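Local atomic coordinates of tRNA (cytosine(38)-C(5))-methyltransferase (PDB entry 6FDF), a protein that methylates carbon 5 of cytosine 38 in the anticodon loop of tRNA(Asp) and, to a lower level, of tRNA(Glu), using S-adenosyl-L-methionine as methyl donor. Residues L109-I122 and A135-Y148. Sequence-based numbering, arbitrary orientation. Where two conformers were deposited one is given.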
loop_
_atom_site.group_PDB
_atom_site.type_symbol
_atom_site.label_atom_id
_atom_site.label_comp_id
_atom_site.label_asym_id
_atom_site.label_seq_id
_atom_site.Cartn_x
_atom_site.Cartn_y
_atom_site.Cartn_z
ATOM N N LEU A 109 -17.506 -4.007 10.007
ATOM C CA LEU A 109 -17.519 -4.227 11.451
ATOM C C LEU A 109 -18.911 -4.582 11.958
ATOM O O LEU A 109 -19.043 -5.345 12.923
ATOM C CB LEU A 109 -17.013 -2.984 12.184
ATOM C CG LEU A 109 -15.608 -2.476 11.855
ATOM C CD1 LEU A 109 -15.276 -1.267 12.723
ATOM C CD2 LEU A 109 -14.573 -3.573 12.022
ATOM N N ASN A 110 -19.954 -4.018 11.339
ATOM C CA ASN A 110 -21.327 -4.314 11.732
ATOM C C ASN A 110 -21.779 -5.692 11.264
ATOM O O ASN A 110 -22.641 -6.309 11.901
ATOM C CB ASN A 110 -22.271 -3.250 11.173
ATOM C CG ASN A 110 -22.349 -2.018 12.049
ATOM O OD1 ASN A 110 -22.205 -2.098 13.269
ATOM N ND2 ASN A 110 -22.595 -0.867 11.430
ATOM N N VAL A 111 -21.234 -6.180 10.155
ATOM C CA VAL A 111 -21.678 -7.459 9.614
ATOM C C VAL A 111 -20.862 -8.632 10.157
ATOM O O VAL A 111 -21.398 -9.737 10.309
ATOM C CB VAL A 111 -21.625 -7.396 8.076
ATOM C CG1 VAL A 111 -21.793 -8.769 7.469
ATOM C CG2 VAL A 111 -22.682 -6.423 7.545
ATOM N N LEU A 112 -19.590 -8.402 10.493
ATOM C CA LEU A 112 -18.707 -9.462 10.978
ATOM C C LEU A 112 -19.317 -10.334 12.073
ATOM O O LEU A 112 -19.204 -11.566 11.974
ATOM C CB LEU A 112 -17.390 -8.827 11.447
ATOM C CG LEU A 112 -16.374 -9.730 12.143
ATOM C CD1 LEU A 112 -15.885 -10.798 11.190
ATOM C CD2 LEU A 112 -15.210 -8.887 12.669
ATOM N N PRO A 113 -19.967 -9.794 13.115
ATOM C CA PRO A 113 -20.495 -10.664 14.183
ATOM C C PRO A 113 -21.653 -11.545 13.743
ATOM O O PRO A 113 -22.084 -12.408 14.524
ATOM C CB PRO A 113 -20.958 -9.670 15.257
ATOM C CG PRO A 113 -20.258 -8.385 14.934
ATOM C CD PRO A 113 -20.138 -8.366 13.452
ATOM N N HIS A 114 -22.170 -11.353 12.537
ATOM C CA HIS A 114 -23.329 -12.089 12.055
ATOM C C HIS A 114 -22.966 -13.242 11.129
ATOM O O HIS A 114 -23.870 -13.942 10.662
ATOM C CB HIS A 114 -24.281 -11.142 11.326
ATOM C CG HIS A 114 -24.982 -10.168 12.222
ATOM N ND1 HIS A 114 -24.485 -8.909 12.482
ATOM C CD2 HIS A 114 -26.148 -10.258 12.901
ATOM C CE1 HIS A 114 -25.315 -8.267 13.285
ATOM N NE2 HIS A 114 -26.333 -9.064 13.555
ATOM N N VAL A 115 -21.681 -13.445 10.822
ATOM C CA VAL A 115 -21.313 -14.448 9.825
ATOM C C VAL A 115 -21.359 -15.842 10.443
ATOM O O VAL A 115 -21.256 -16.024 11.658
ATOM C CB VAL A 115 -19.929 -14.157 9.211
ATOM C CG1 VAL A 115 -19.909 -12.780 8.536
ATOM C CG2 VAL A 115 -18.826 -14.292 10.262
ATOM N N ASN A 116 -21.534 -16.847 9.577
ATOM C CA ASN A 116 -21.598 -18.229 10.045
ATOM C C ASN A 116 -20.274 -18.672 10.653
ATOM O O ASN A 116 -20.252 -19.346 11.692
ATOM C CB ASN A 116 -21.971 -19.158 8.888
ATOM C CG ASN A 116 -23.458 -19.158 8.587
ATOM O OD1 ASN A 116 -24.288 -19.075 9.488
ATOM N ND2 ASN A 116 -23.799 -19.265 7.310
ATOM N N ASN A 117 -19.160 -18.313 10.018
ATOM C CA ASN A 117 -17.832 -18.766 10.425
ATOM C C ASN A 117 -16.890 -17.567 10.422
ATOM O O ASN A 117 -16.439 -17.134 9.356
ATOM C CB ASN A 117 -17.319 -19.867 9.505
ATOM C CG ASN A 117 -18.243 -21.065 9.467
ATOM O OD1 ASN A 117 -18.892 -21.331 8.457
ATOM N ND2 ASN A 117 -18.312 -21.790 10.573
ATOM N N LEU A 118 -16.633 -17.019 11.602
ATOM C CA LEU A 118 -15.718 -15.893 11.717
ATOM C C LEU A 118 -14.387 -16.241 11.053
ATOM O O LEU A 118 -13.887 -17.363 11.225
ATOM C CB LEU A 118 -15.484 -15.539 13.186
ATOM C CG LEU A 118 -16.629 -14.912 13.973
ATOM C CD1 LEU A 118 -16.282 -14.903 15.454
ATOM C CD2 LEU A 118 -16.870 -13.498 13.474
ATOM N N PRO A 119 -13.794 -15.330 10.282
ATOM C CA PRO A 119 -12.467 -15.613 9.727
ATOM C C PRO A 119 -11.468 -15.793 10.857
ATOM O O PRO A 119 -11.528 -15.112 11.882
ATOM C CB PRO A 119 -12.155 -14.371 8.883
ATOM C CG PRO A 119 -13.024 -13.290 9.453
ATOM C CD PRO A 119 -14.276 -13.986 9.919
ATOM N N GLU A 120 -10.555 -16.739 10.678
ATOM C CA GLU A 120 -9.574 -16.988 11.720
ATOM C C GLU A 120 -8.460 -15.954 11.716
ATOM O O GLU A 120 -7.767 -15.805 12.728
ATOM C CB GLU A 120 -9.016 -18.404 11.574
ATOM C CG GLU A 120 -10.059 -19.469 11.891
ATOM C CD GLU A 120 -9.545 -20.886 11.734
ATOM O OE1 GLU A 120 -8.373 -21.063 11.347
ATOM O OE2 GLU A 120 -10.322 -21.828 11.996
ATOM N N TYR A 121 -8.263 -15.250 10.602
ATOM C CA TYR A 121 -7.198 -14.263 10.491
ATOM C C TYR A 121 -7.709 -13.040 9.747
ATOM O O TYR A 121 -8.415 -13.166 8.744
ATOM C CB TYR A 121 -5.976 -14.836 9.757
ATOM C CG TYR A 121 -5.450 -16.099 10.397
ATOM C CD1 TYR A 121 -6.000 -17.339 10.090
ATOM C CD2 TYR A 121 -4.435 -16.047 11.338
ATOM C CE1 TYR A 121 -5.531 -18.495 10.696
ATOM C CE2 TYR A 121 -3.965 -17.192 11.945
ATOM C CZ TYR A 121 -4.512 -18.410 11.617
ATOM O OH TYR A 121 -4.044 -19.549 12.226
ATOM N N ILE A 122 -7.324 -11.860 10.226
ATOM C CA ILE A 122 -7.671 -10.595 9.583
ATOM C C ILE A 122 -6.425 -9.724 9.552
ATOM O O ILE A 122 -5.712 -9.620 10.553
ATOM C CB ILE A 122 -8.811 -9.865 10.318
ATOM C CG1 ILE A 122 -10.047 -10.759 10.410
ATOM C CG2 ILE A 122 -9.140 -8.554 9.622
ATOM C CD1 ILE A 122 -11.149 -10.162 11.257
ATOM N N ALA A 135 -12.818 5.202 14.154
ATOM C CA ALA A 135 -12.960 3.941 13.431
ATOM C C ALA A 135 -12.063 2.859 14.024
ATOM O O ALA A 135 -12.473 1.696 14.126
ATOM C CB ALA A 135 -12.644 4.149 11.951
ATOM N N ALA A 136 -10.832 3.214 14.413
ATOM C CA ALA A 136 -9.965 2.227 15.052
ATOM C C ALA A 136 -10.521 1.811 16.408
ATOM O O ALA A 136 -10.422 0.640 16.794
ATOM C CB ALA A 136 -8.546 2.774 15.211
ATOM N N GLU A 137 -11.111 2.753 17.143
ATOM C CA GLU A 137 -11.698 2.408 18.431
ATOM C C GLU A 137 -12.841 1.418 18.246
ATOM O O GLU A 137 -12.951 0.435 18.989
ATOM C CB GLU A 137 -12.174 3.677 19.138
ATOM C CG GLU A 137 -12.786 3.463 20.505
ATOM C CD GLU A 137 -13.385 4.743 21.063
ATOM O OE1 GLU A 137 -12.753 5.808 20.904
ATOM O OE2 GLU A 137 -14.484 4.686 21.654
ATOM N N GLU A 138 -13.675 1.643 17.229
ATOM C CA GLU A 138 -14.771 0.722 16.941
ATOM C C GLU A 138 -14.247 -0.629 16.476
ATOM O O GLU A 138 -14.804 -1.675 16.828
ATOM C CB GLU A 138 -15.701 1.328 15.890
ATOM C CG GLU A 138 -16.426 2.577 16.374
ATOM C CD GLU A 138 -17.308 2.298 17.573
ATOM O OE1 GLU A 138 -18.131 1.359 17.495
ATOM O OE2 GLU A 138 -17.174 3.009 18.594
ATOM N N CYS A 139 -13.167 -0.624 15.696
ATOM C CA CYS A 139 -12.575 -1.870 15.217
ATOM C C CYS A 139 -12.024 -2.706 16.372
ATOM O O CYS A 139 -12.297 -3.908 16.461
ATOM C CB CYS A 139 -11.482 -1.558 14.199
ATOM S SG CYS A 139 -10.552 -3.007 13.651
ATOM N N ARG A 140 -11.226 -2.097 17.258
ATOM C CA ARG A 140 -10.704 -2.849 18.400
ATOM C C ARG A 140 -11.834 -3.431 19.240
ATOM O O ARG A 140 -11.740 -4.565 19.726
ATOM C CB ARG A 140 -9.820 -1.956 19.280
ATOM C CG ARG A 140 -8.649 -1.319 18.563
ATOM C CD ARG A 140 -7.719 -0.610 19.539
ATOM N NE ARG A 140 -6.687 0.132 18.826
ATOM C CZ ARG A 140 -6.780 1.417 18.495
ATOM N NH1 ARG A 140 -5.797 1.999 17.824
ATOM N NH2 ARG A 140 -7.841 2.127 18.856
ATOM N N LYS A 141 -12.917 -2.671 19.404
ATOM C CA LYS A 141 -14.023 -3.099 20.251
ATOM C C LYS A 141 -14.722 -4.334 19.687
ATOM O O LYS A 141 -14.949 -5.315 20.407
ATOM C CB LYS A 141 -15.004 -1.938 20.418
ATOM C CG LYS A 141 -15.995 -2.083 21.543
ATOM C CD LYS A 141 -16.373 -0.715 22.112
ATOM C CE LYS A 141 -16.678 0.298 21.015
ATOM N NZ LYS A 141 -17.060 1.632 21.582
ATOM N N VAL A 142 -15.069 -4.315 18.398
ATOM C CA VAL A 142 -15.801 -5.451 17.841
ATOM C C VAL A 142 -14.892 -6.670 17.718
ATOM O O VAL A 142 -15.336 -7.809 17.908
ATOM C CB VAL A 142 -16.456 -5.080 16.495
ATOM C CG1 VAL A 142 -15.413 -4.803 15.424
ATOM C CG2 VAL A 142 -17.416 -6.183 16.054
ATOM N N LEU A 143 -13.609 -6.460 17.404
ATOM C CA LEU A 143 -12.684 -7.586 17.316
ATOM C C LEU A 143 -12.482 -8.235 18.680
ATOM O O LEU A 143 -12.518 -9.465 18.803
ATOM C CB LEU A 143 -11.347 -7.134 16.719
ATOM C CG LEU A 143 -11.363 -6.717 15.247
ATOM C CD1 LEU A 143 -9.947 -6.417 14.752
ATOM C CD2 LEU A 143 -12.016 -7.785 14.382
ATOM N N ARG A 144 -12.248 -7.423 19.717
ATOM C CA ARG A 144 -12.149 -7.955 21.074
ATOM C C ARG A 144 -13.415 -8.711 21.471
ATOM O O ARG A 144 -13.345 -9.813 22.030
ATOM C CB ARG A 144 -11.873 -6.822 22.067
ATOM C CG ARG A 144 -12.030 -7.221 23.535
ATOM C CD ARG A 144 -11.884 -6.036 24.499
ATOM N NE ARG A 144 -13.087 -5.212 24.596
ATOM C CZ ARG A 144 -13.162 -3.939 24.213
ATOM N NH1 ARG A 144 -12.096 -3.332 23.708
ATOM N NH2 ARG A 144 -14.300 -3.270 24.345
ATOM N N ASN A 145 -14.584 -8.148 21.165
ATOM C CA ASN A 145 -15.835 -8.806 21.528
ATOM C C ASN A 145 -16.067 -10.090 20.742
ATOM O O ASN A 145 -16.735 -11.003 21.243
ATOM C CB ASN A 145 -17.006 -7.842 21.336
ATOM C CG ASN A 145 -17.060 -6.783 22.411
ATOM O OD1 ASN A 145 -16.398 -6.896 23.448
ATOM N ND2 ASN A 145 -17.843 -5.739 22.173
ATOM N N CYS A 146 -15.541 -10.188 19.523
ATOM C CA CYS A 146 -15.657 -11.407 18.736
ATOM C C CYS A 146 -14.493 -12.368 18.960
ATOM O O CYS A 146 -14.316 -13.301 18.170
ATOM C CB CYS A 146 -15.791 -11.074 17.250
ATOM S SG CYS A 146 -17.391 -10.359 16.805
ATOM N N GLY A 147 -13.710 -12.170 20.016
ATOM C CA GLY A 147 -12.724 -13.156 20.412
ATOM C C GLY A 147 -11.390 -13.073 19.705
ATOM O O GLY A 147 -10.599 -14.019 19.806
ATOM N N TYR A 148 -11.109 -11.980 19.000
ATOM C CA TYR A 148 -9.831 -11.838 18.314
ATOM C C TYR A 148 -8.748 -11.309 19.242
ATOM O O TYR A 148 -8.996 -10.486 20.128
ATOM C CB TYR A 148 -9.953 -10.906 17.106
ATOM C CG TYR A 148 -10.739 -11.498 15.963
ATOM C CD1 TYR A 148 -12.127 -11.383 15.914
ATOM C CD2 TYR A 148 -10.098 -12.194 14.940
ATOM C CE1 TYR A 148 -12.848 -11.928 14.879
ATOM C CE2 TYR A 148 -10.816 -12.748 13.895
ATOM C CZ TYR A 148 -12.195 -12.607 13.873
ATOM O OH TYR A 148 -12.933 -13.147 12.848
#
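The hydroxyl of Tyr148 donates a short hydrogen bond, OH to Pro119 O 2.6 Å, meeting a lone pair in the carbonyl plane at a C=O...O angle of 139°. The acceptor lies at the ring edge, near the plane of the ring. The same hydroxyl is hemmed in by carbon: Pro119 CD lies 3.3 Å from Tyr148 OH, and Leu118 CB also touches it. Ile122 crosses the tyrosine at about a right angle, its CD1 3.7 Å from Tyr148 CE2 and equally near CZ. This methyl also meets Leu143 CD2, which in turn packs 3.8 Å from Leu112 CD2; Leu112 reaches that spot with CG anti to its backbone N (chi1 173°). Both segments belong to the Rossmann-like, class I methyltransferase fold: the end of helix 103-111, through Leu109, and the 3-10 turn after it pack against helix 134-145, joined to it through strand 121-127 of the central sheet. Trp79 of the neighbouring parallel strand 78-81 touches Leu112 and Pro119, while Ala173 and Leu175 of the antiparallel strand 168-175 touch Tyr148. A Schellman motif ends helix 134-145, with Gly147 at positive phi, Tyr148 N bonded to Leu143 O and Gly147 N to Arg144 O, and delivers Tyr148 to the start of strand 148-155. Farther along, Leu109 is a knob in the hole formed by Ala135, Glu138, Cys139 and Val142. Its CD1 lies against the helix backbone, 3.7 Å from Cys139 N. In the conformer given, one of two deposited for Val142, CG1 meets Leu109 CD2 and CG2 lies 3.8 Å from Pro113 CG. Just past the helix, Cys146 SG lies against the same proline ring, 3.9 Å from Pro113 CB, and Leu118 CD1 approaches Cys146 O.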